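Local atomic coordinates of Rbam17540 (Bacillus amyloliquefaciens, PDB entry 2YOY), a protein that is a copper-dependent polysaccharide oxygenase of the CBM33 family, probably cleaving cellulose chains by oxidation at a bound copper ion. Residues R10-W23 / A26-V40. Sequence-based numbering, arbitrary orientation.
Sequences RAYMGALEKQTMGW and AAQKYGSVIDNPQSV
A helical hairpin, helix 10-21 turning at G22 into helix 23-30, is closed where Y30 packs against G14 and A26 against K18; the axes of 10-21 and 26-30 approach to 9.4 Å and run nearly antiparallel (155°). The Y30 ring, a knob among R10, M13, G14 and E17, lies flat on the backbone of G14, whose CA sits 3.3 Å from the ring centroid in a CH-pi contact; G14, having no side chain, lets the ring and I34 CG2 close onto its backbone. CG of Y30 points anti to its carbonyl carbon (chi1 -67°), and the hydroxyl reaches E17, donating from OH to OE2 at 2.5 Å. The same OE2 takes K29 NZ on its syn lone pair at 2.8 Å, leaving the anti one to the tyrosine. A phenylalanine in place of Y30 would probably keep the ring on G14 but cost E17 OE2 the hydroxyl bond, leaving the carboxylate freer to turn about its contact with K29. Across the hairpin from the E17 group, D35 OD1 accepts W23 NE1 and K18 NZ, both at 3.0 Å, and a water links K18 NZ to I34 O. Beyond the 3-10 turn, P37 CG meets A15 CB at 3.8 Å. R10 salt-bridges D174 in strand 167-177, W78 meets the Y30 ring, and P37 touches Y3 of strand 2-6, joining the hairpin to both sheets.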
ATOM      1  N   ARG A  10       0.693   4.612  -3.508  1.00  6.76           N
ATOM      2  CA  ARG A  10       0.796   5.973  -3.108  1.00  6.24           C
ATOM      3  C   ARG A  10       2.212   6.384  -2.791  1.00  8.50           C
ATOM      4  O   ARG A  10       2.597   7.516  -3.126  1.00  7.22           O
ATOM      5  CB  ARG A  10      -0.192   6.232  -1.903  1.00  5.02           C
ATOM      6  CG  ARG A  10      -0.256   7.665  -1.444  1.00  6.93           C
ATOM      7  CD  ARG A  10      -1.036   7.762  -0.115  1.00  5.46           C
ATOM      8  NE  ARG A  10      -2.433   7.375  -0.254  1.00  8.49           N
ATOM      9  CZ  ARG A  10      -3.299   7.207   0.758  1.00  9.86           C
ATOM     10  NH1 ARG A  10      -2.939   7.427   2.030  1.00  9.11           N
ATOM     11  NH2 ARG A  10      -4.560   6.853   0.481  1.00 12.19           N
ATOM     12  N   ALA A  11       2.994   5.500  -2.151  1.00  8.41           N
ATOM     13  CA  ALA A  11       4.352   5.775  -1.837  1.00  9.17           C
ATOM     14  C   ALA A  11       5.211   5.994  -3.101  1.00  7.77           C
ATOM     15  O   ALA A  11       5.983   6.978  -3.189  1.00  8.00           O
ATOM     16  CB  ALA A  11       4.939   4.645  -1.016  1.00 15.72           C
ATOM     17  N   TYR A  12       5.031   5.116  -4.079  1.00 10.38           N
ATOM     18  CA  TYR A  12       5.753   5.275  -5.319  1.00  7.68           C
ATOM     19  C   TYR A  12       5.287   6.544  -6.099  1.00  7.68           C
ATOM     20  O   TYR A  12       6.118   7.283  -6.678  1.00 10.89           O
ATOM     21  CB  TYR A  12       5.587   4.000  -6.076  1.00  7.21           C
ATOM     22  CG  TYR A  12       6.353   3.973  -7.404  1.00 10.35           C
ATOM     23  CD1 TYR A  12       7.643   4.463  -7.499  1.00 18.10           C
ATOM     24  CD2 TYR A  12       5.738   3.465  -8.553  1.00 15.81           C
ATOM     25  CE1 TYR A  12       8.314   4.414  -8.740  1.00 20.74           C
ATOM     26  CE2 TYR A  12       6.402   3.406  -9.767  1.00 20.78           C
ATOM     27  CZ  TYR A  12       7.669   3.893  -9.853  1.00 23.99           C
ATOM     28  OH  TYR A  12       8.294   3.837 -11.074  1.00 26.29           O
ATOM     29  N   MET A  13       3.970   6.832  -6.081  1.00  8.45           N
ATOM     30  CA  MET A  13       3.443   8.070  -6.625  1.00  9.40           C
ATOM     31  C   MET A  13       4.153   9.277  -5.997  1.00  9.31           C
ATOM     32  O   MET A  13       4.458  10.264  -6.690  1.00 10.27           O
ATOM     33  CB  MET A  13       1.932   8.203  -6.417  1.00 11.27           C
ATOM     34  CG  MET A  13       1.182   9.259  -7.257  1.00 13.55           C
ATOM     35  SD  MET A  13       0.975   8.594  -8.914  1.00 17.88           S
ATOM     36  CE  MET A  13      -0.453   7.493  -8.720  1.00 25.67           C
ATOM     37  N   GLY A  14       4.493   9.185  -4.715  1.00  6.60           N
ATOM     38  CA  GLY A  14       5.300  10.279  -4.061  1.00 11.78           C
ATOM     39  C   GLY A  14       6.674  10.482  -4.721  1.00  9.44           C
ATOM     40  O   GLY A  14       7.077  11.623  -5.054  1.00 11.11           O
ATOM     41  N   ALA A  15       7.367   9.370  -4.916  1.00 12.59           N
ATOM     42  CA  ALA A  15       8.668   9.359  -5.597  1.00 15.96           C
ATOM     43  C   ALA A  15       8.537   9.885  -6.998  1.00 22.53           C
ATOM     44  O   ALA A  15       9.383  10.647  -7.452  1.00 16.25           O
ATOM     45  CB  ALA A  15       9.245   7.967  -5.605  1.00 18.42           C
ATOM     46  N   LEU A  16       7.502   9.470  -7.710  1.00 10.40           N
ATOM     47  CA  LEU A  16       7.230  10.050  -9.041  1.00 11.12           C
ATOM     48  C   LEU A  16       6.990  11.509  -9.030  1.00 13.00           C
ATOM     49  O   LEU A  16       7.516  12.207  -9.904  1.00 13.12           O
ATOM     50  CB  LEU A  16       6.102   9.301  -9.763  1.00  8.51           C
ATOM     51  CG  LEU A  16       6.350   7.846 -10.093  1.00  8.82           C
ATOM     52  CD1 LEU A  16       5.140   7.283 -10.809  1.00 21.88           C
ATOM     53  CD2 LEU A  16       7.589   7.612 -10.975  1.00 24.54           C
ATOM     54  N   GLU A  17       6.173  12.031  -8.077  1.00  8.42           N
ATOM     55  CA  GLU A  17       5.885  13.465  -8.050  1.00 11.82           C
ATOM     56  C   GLU A  17       7.059  14.331  -7.539  1.00 13.20           C
ATOM     57  O   GLU A  17       7.159  15.519  -7.873  1.00 17.83           O
ATOM     58  CB  GLU A  17       4.646  13.736  -7.176  1.00  9.17           C
ATOM     59  CG  GLU A  17       3.366  13.206  -7.832  1.00 14.25           C
ATOM     60  CD  GLU A  17       2.176  14.046  -7.639  1.00 15.55           C
ATOM     61  OE1 GLU A  17       1.956  14.971  -8.484  1.00 22.54           O
ATOM     62  OE2 GLU A  17       1.361  13.735  -6.720  1.00 15.91           O
ATOM     63  N   LYS A  18       7.969  13.742  -6.800  1.00 13.13           N
ATOM     64  CA  LYS A  18       9.256  14.401  -6.505  1.00 10.97           C
ATOM     65  C   LYS A  18       9.899  14.862  -7.817  1.00 13.68           C
ATOM     66  O   LYS A  18      10.417  15.976  -7.900  1.00 16.76           O
ATOM     67  CB  LYS A  18      10.128  13.475  -5.695  1.00 10.07           C
ATOM     68  CG  LYS A  18      11.560  13.917  -5.514  1.00 16.39           C
ATOM     69  CD  LYS A  18      12.299  12.885  -4.668  1.00 30.89           C
ATOM     70  CE  LYS A  18      13.611  12.462  -5.289  1.00 28.50           C
ATOM     71  NZ  LYS A  18      14.288  11.432  -4.462  1.00 29.34           N
ATOM     72  N   GLN A  19       9.832  14.014  -8.845  1.00 19.05           N
ATOM     73  CA  GLN A  19      10.461  14.319 -10.126  1.00 19.96           C
ATOM     74  C   GLN A  19       9.701  15.416 -10.866  1.00 20.71           C
ATOM     75  O   GLN A  19      10.327  16.284 -11.492  1.00 21.49           O
ATOM     76  CB  GLN A  19      10.561  13.069 -11.007  1.00 21.75           C
ATOM     77  CG  GLN A  19      11.355  11.908 -10.432  1.00 38.40           C
ATOM     78  CD  GLN A  19      12.839  12.210 -10.321  1.00 53.92           C
ATOM     79  OE1 GLN A  19      13.428  12.823 -11.212  1.00 47.18           O
ATOM     80  NE2 GLN A  19      13.453  11.778  -9.226  1.00 37.14           N
ATOM     81  N   THR A  20       8.365  15.408 -10.821  1.00 16.21           N
ATOM     82  CA  THR A  20       7.579  16.390 -11.577  1.00 15.95           C
ATOM     83  C   THR A  20       7.342  17.708 -10.830  1.00 26.02           C
ATOM     84  O   THR A  20       7.358  18.785 -11.457  1.00 23.64           O
ATOM     85  CB  THR A  20       6.207  15.823 -12.019  1.00 21.88           C
ATOM     86  OG1 THR A  20       5.468  15.402 -10.865  1.00 18.47           O
ATOM     87  CG2 THR A  20       6.395  14.640 -12.935  1.00 34.69           C
ATOM     88  N   MET A  21       7.101  17.629  -9.516  1.00 12.19           N
ATOM     89  CA  MET A  21       6.760  18.807  -8.709  0.50 13.83           C
ATOM     90  C   MET A  21       7.955  19.338  -7.885  1.00 13.93           C
ATOM     91  O   MET A  21       7.909  20.435  -7.363  1.00 20.25           O
ATOM     92  CB  MET A  21       5.615  18.448  -7.781  0.50 16.28           C
ATOM     93  CG  MET A  21       4.406  17.850  -8.507  0.50 22.56           C
ATOM     94  SD  MET A  21       3.424  18.978  -9.524  0.50 51.78           S
ATOM     95  CE  MET A  21       4.046  18.644 -11.171  0.50 35.48           C
ATOM     96  N   GLY A  22       9.012  18.550  -7.751  1.00 14.38           N
ATOM     97  CA  GLY A  22      10.205  18.933  -6.994  1.00 18.43           C
ATOM     98  C   GLY A  22      10.109  18.493  -5.547  1.00 18.96           C
ATOM     99  O   GLY A  22       9.042  18.101  -5.065  1.00 14.22           O
ATOM    100  N   TRP A  23      11.237  18.549  -4.849  1.00 16.02           N
ATOM    101  CA  TRP A  23      11.342  17.942  -3.562  1.00  4.69           C
ATOM    102  C   TRP A  23      10.361  18.592  -2.555  1.00 12.07           C
ATOM    103  O   TRP A  23       9.665  17.888  -1.838  1.00 11.54           O
ATOM    104  CB  TRP A  23      12.733  18.080  -2.993  1.00 11.61           C
ATOM    105  CG  TRP A  23      13.545  16.957  -3.090  1.00 19.55           C
ATOM    106  CD1 TRP A  23      13.483  15.845  -2.306  1.00 18.08           C
ATOM    107  CD2 TRP A  23      14.647  16.797  -3.955  1.00 12.08           C
ATOM    108  NE1 TRP A  23      14.438  14.970  -2.671  1.00 18.18           N
ATOM    109  CE2 TRP A  23      15.174  15.519  -3.698  1.00 22.73           C
ATOM    110  CE3 TRP A  23      15.200  17.567  -4.974  1.00 19.98           C
ATOM    111  CZ2 TRP A  23      16.243  14.999  -4.400  1.00 26.95           C
ATOM    112  CZ3 TRP A  23      16.281  17.047  -5.680  1.00 35.76           C
ATOM    113  CH2 TRP A  23      16.793  15.777  -5.380  1.00 74.43           C
ATOM    114  N   ALA A  26       6.492  18.113  -3.492  1.00  8.81           N
ATOM    115  CA  ALA A  26       6.149  16.694  -3.298  1.00 11.44           C
ATOM    116  C   ALA A  26       6.121  16.314  -1.801  1.00 14.32           C
ATOM    117  O   ALA A  26       5.260  15.572  -1.361  1.00 12.83           O
ATOM    118  CB  ALA A  26       7.085  15.787  -4.105  1.00 14.99           C
ATOM    119  N   ALA A  27       7.037  16.837  -0.998  1.00  7.95           N
ATOM    120  CA  ALA A  27       7.133  16.408   0.374  1.00  5.20           C
ATOM    121  C   ALA A  27       5.995  17.055   1.158  1.00 11.06           C
ATOM    122  O   ALA A  27       5.440  16.460   2.114  1.00 11.52           O
ATOM    123  CB  ALA A  27       8.481  16.836   0.933  1.00 11.92           C
ATOM    124  N   GLN A  28       5.579  18.230   0.694  1.00 10.03           N
ATOM    125  CA  GLN A  28       4.421  18.888   1.339  1.00  8.25           C
ATOM    126  C   GLN A  28       3.162  18.032   1.209  1.00 17.02           C
ATOM    127  O   GLN A  28       2.325  18.009   2.099  1.00 14.95           O
ATOM    128  CB  GLN A  28       4.188  20.294   0.770  1.00 15.88           C
ATOM    129  CG  GLN A  28       4.971  21.321   1.573  1.00 28.11           C
ATOM    130  CD  GLN A  28       5.187  22.635   0.868  1.00 66.96           C
ATOM    131  OE1 GLN A  28       4.983  22.775  -0.346  1.00 30.73           O
ATOM    132  NE2 GLN A  28       5.636  23.613   1.633  1.00 32.43           N
ATOM    133  N   LYS A  29       3.069  17.311   0.104  1.00  7.91           N
ATOM    134  CA  LYS A  29       1.885  16.502  -0.239  1.00  7.80           C
ATOM    135  C   LYS A  29       1.987  15.089   0.388  1.00 10.25           C
ATOM    136  O   LYS A  29       0.988  14.557   0.852  1.00 13.08           O
ATOM    137  CB  LYS A  29       1.735  16.482  -1.763  1.00  6.82           C
ATOM    138  CG  LYS A  29       0.610  15.634  -2.303  1.00 16.03           C
ATOM    139  CD  LYS A  29       0.486  15.834  -3.813  1.00 15.97           C
ATOM    140  CE  LYS A  29      -0.618  14.946  -4.377  1.00 21.55           C
ATOM    141  NZ  LYS A  29      -0.812  15.281  -5.819  1.00 14.14           N
ATOM    142  N   TYR A  30       3.173  14.481   0.386  1.00  9.53           N
ATOM    143  CA  TYR A  30       3.351  13.084   0.764  1.00  6.07           C
ATOM    144  C   TYR A  30       4.158  12.864   2.056  1.00  9.88           C
ATOM    145  O   TYR A  30       4.106  11.763   2.640  1.00 10.10           O
ATOM    146  CB  TYR A  30       4.130  12.321  -0.350  1.00 11.24           C
ATOM    147  CG  TYR A  30       3.401  12.166  -1.657  1.00 11.00           C
ATOM    148  CD1 TYR A  30       3.477  13.147  -2.657  1.00  9.04           C
ATOM    149  CD2 TYR A  30       2.614  11.025  -1.904  1.00  9.08           C
ATOM    150  CE1 TYR A  30       2.799  12.992  -3.863  1.00 12.46           C
ATOM    151  CE2 TYR A  30       1.928  10.859  -3.090  1.00  7.56           C
ATOM    152  CZ  TYR A  30       2.003  11.854  -4.060  1.00  6.12           C
ATOM    153  OH  TYR A  30       1.316  11.710  -5.239  1.00 10.96           O
ATOM    154  N   GLY A  31       4.935  13.868   2.468  1.00 10.68           N
ATOM    155  CA  GLY A  31       5.975  13.698   3.474  1.00  6.08           C
ATOM    156  C   GLY A  31       7.229  13.021   2.978  1.00  8.16           C
ATOM    157  O   GLY A  31       7.423  12.871   1.774  1.00  9.14           O
ATOM    158  N   SER A  32       8.094  12.617   3.898  1.00 10.26           N
ATOM    159  CA  SER A  32       9.433  12.169   3.558  1.00 11.12           C
ATOM    160  C   SER A  32       9.569  10.847   2.787  1.00 15.72           C
ATOM    161  O   SER A  32      10.680  10.485   2.326  1.00 12.08           O
ATOM    162  CB  SER A  32      10.275  12.084   4.834  1.00 12.47           C
ATOM    163  OG  SER A  32       9.706  11.158   5.752  1.00 13.39           O
ATOM    164  N   VAL A  33       8.462  10.121   2.633  1.00 10.99           N
ATOM    165  CA  VAL A  33       8.475   8.925   1.829  1.00 10.16           C
ATOM    166  C   VAL A  33       8.920   9.152   0.394  1.00 14.29           C
ATOM    167  O   VAL A  33       9.326   8.204  -0.242  1.00 11.71           O
ATOM    168  CB  VAL A  33       7.088   8.207   1.872  1.00 13.08           C
ATOM    169  CG1 VAL A  33       6.020   8.985   1.089  1.00 13.42           C
ATOM    170  CG2 VAL A  33       7.219   6.790   1.358  1.00 11.92           C
ATOM    171  N   ILE A  34       8.841  10.392  -0.122  1.00 12.55           N
ATOM    172  CA  ILE A  34       9.215  10.636  -1.486  1.00 12.76           C
ATOM    173  C   ILE A  34      10.644  10.146  -1.831  1.00 10.04           C
ATOM    174  O   ILE A  34      10.923   9.813  -3.000  1.00 11.89           O
ATOM    175  CB  ILE A  34       9.036  12.122  -1.877  1.00  8.75           C
ATOM    176  CG1 ILE A  34      10.053  13.026  -1.128  1.00  8.71           C
ATOM    177  CG2 ILE A  34       7.573  12.550  -1.765  1.00 12.26           C
ATOM    178  CD1 ILE A  34       9.960  14.489  -1.493  1.00 12.23           C
ATOM    179  N   ASP A  35      11.516  10.078  -0.816  1.00  9.80           N
ATOM    180  CA  ASP A  35      12.902   9.698  -1.000  1.00 20.02           C
ATOM    181  C   ASP A  35      13.123   8.214  -0.838  1.00 21.91           C
ATOM    182  O   ASP A  35      14.153   7.710  -1.306  1.00 13.38           O
ATOM    183  CB  ASP A  35      13.793  10.447   0.004  1.00 21.29           C
ATOM    184  CG  ASP A  35      14.123  11.851  -0.442  1.00 56.85           C
ATOM    185  OD1 ASP A  35      13.867  12.196  -1.606  1.00 38.32           O
ATOM    186  OD2 ASP A  35      14.652  12.618   0.381  1.00 24.30           O
ATOM    187  N   ASN A  36      12.153   7.528  -0.216  1.00 12.26           N
ATOM    188  CA  ASN A  36      12.289   6.137   0.174  1.00 10.17           C
ATOM    189  C   ASN A  36      10.951   5.425   0.112  1.00 11.78           C
ATOM    190  O   ASN A  36      10.426   4.932   1.135  1.00 11.63           O
ATOM    191  CB  ASN A  36      12.847   6.054   1.601  1.00 16.63           C
ATOM    192  CG  ASN A  36      14.284   6.567   1.693  1.00 13.77           C
ATOM    193  OD1 ASN A  36      15.179   6.057   0.984  1.00 25.43           O
ATOM    194  ND2 ASN A  36      14.509   7.542   2.539  1.00 21.81           N
ATOM    195  N   PRO A  37      10.396   5.326  -1.096  1.00 10.66           N
ATOM    196  CA  PRO A  37       9.083   4.653  -1.237  1.00  8.94           C
ATOM    197  C   PRO A  37       9.094   3.167  -0.849  1.00  4.47           C
ATOM    198  O   PRO A  37       8.030   2.573  -0.601  1.00 10.20           O
ATOM    199  CB  PRO A  37       8.745   4.859  -2.719  1.00 10.96           C
ATOM    200  CG  PRO A  37      10.106   5.009  -3.384  1.00 16.80           C
ATOM    201  CD  PRO A  37      10.925   5.788  -2.398  1.00 14.73           C
ATOM    202  N   GLN A  38      10.282   2.560  -0.830  1.00  9.36           N
ATOM    203  CA  GLN A  38      10.478   1.168  -0.402  1.00  9.58           C
ATOM    204  C   GLN A  38      10.420   0.910   1.094  1.00  9.93           C
ATOM    205  O   GLN A  38      10.542  -0.236   1.512  1.00 10.63           O
ATOM    206  CB  GLN A  38      11.853   0.646  -0.936  1.00 11.72           C
ATOM    207  CG  GLN A  38      13.094   1.235  -0.243  1.00 10.48           C
ATOM    208  CD  GLN A  38      13.593   2.538  -0.865  1.00 16.09           C
ATOM    209  OE1 GLN A  38      12.877   3.207  -1.611  1.00 13.24           O
ATOM    210  NE2 GLN A  38      14.849   2.906  -0.550  1.00 23.09           N
ATOM    211  N   SER A  39      10.216   1.955   1.900  1.00  9.50           N
ATOM    212  CA  SER A  39      10.409   1.840   3.348  1.00  8.56           C
ATOM    213  C   SER A  39       9.141   1.996   4.152  1.00  7.44           C
ATOM    214  O   SER A  39       9.245   2.396   5.277  1.00 11.09           O
ATOM    215  CB  SER A  39      11.480   2.843   3.818  1.00 12.78           C
ATOM    216  OG  SER A  39      12.664   2.666   3.052  1.00 14.09           O
ATOM    217  N   VAL A  40       7.970   1.631   3.606  1.00  9.50           N
ATOM    218  CA  VAL A  40       6.706   1.726   4.412  1.00  7.93           C
ATOM    219  C   VAL A  40       6.513   0.430   5.253  1.00  3.69           C
ATOM    220  O   VAL A  40       5.672  -0.459   4.985  1.00  8.40           O
ATOM    221  CB  VAL A  40       5.499   2.069   3.539  1.00  2.70           C
ATOM    222  CG1 VAL A  40       4.320   2.510   4.430  1.00  6.06           C
ATOM    223  CG2 VAL A  40       5.790   3.173   2.575  1.00  9.94           C
TER
HETATM  224  O   HOH W   1      12.823   8.809  -4.444  1.00 26.57           O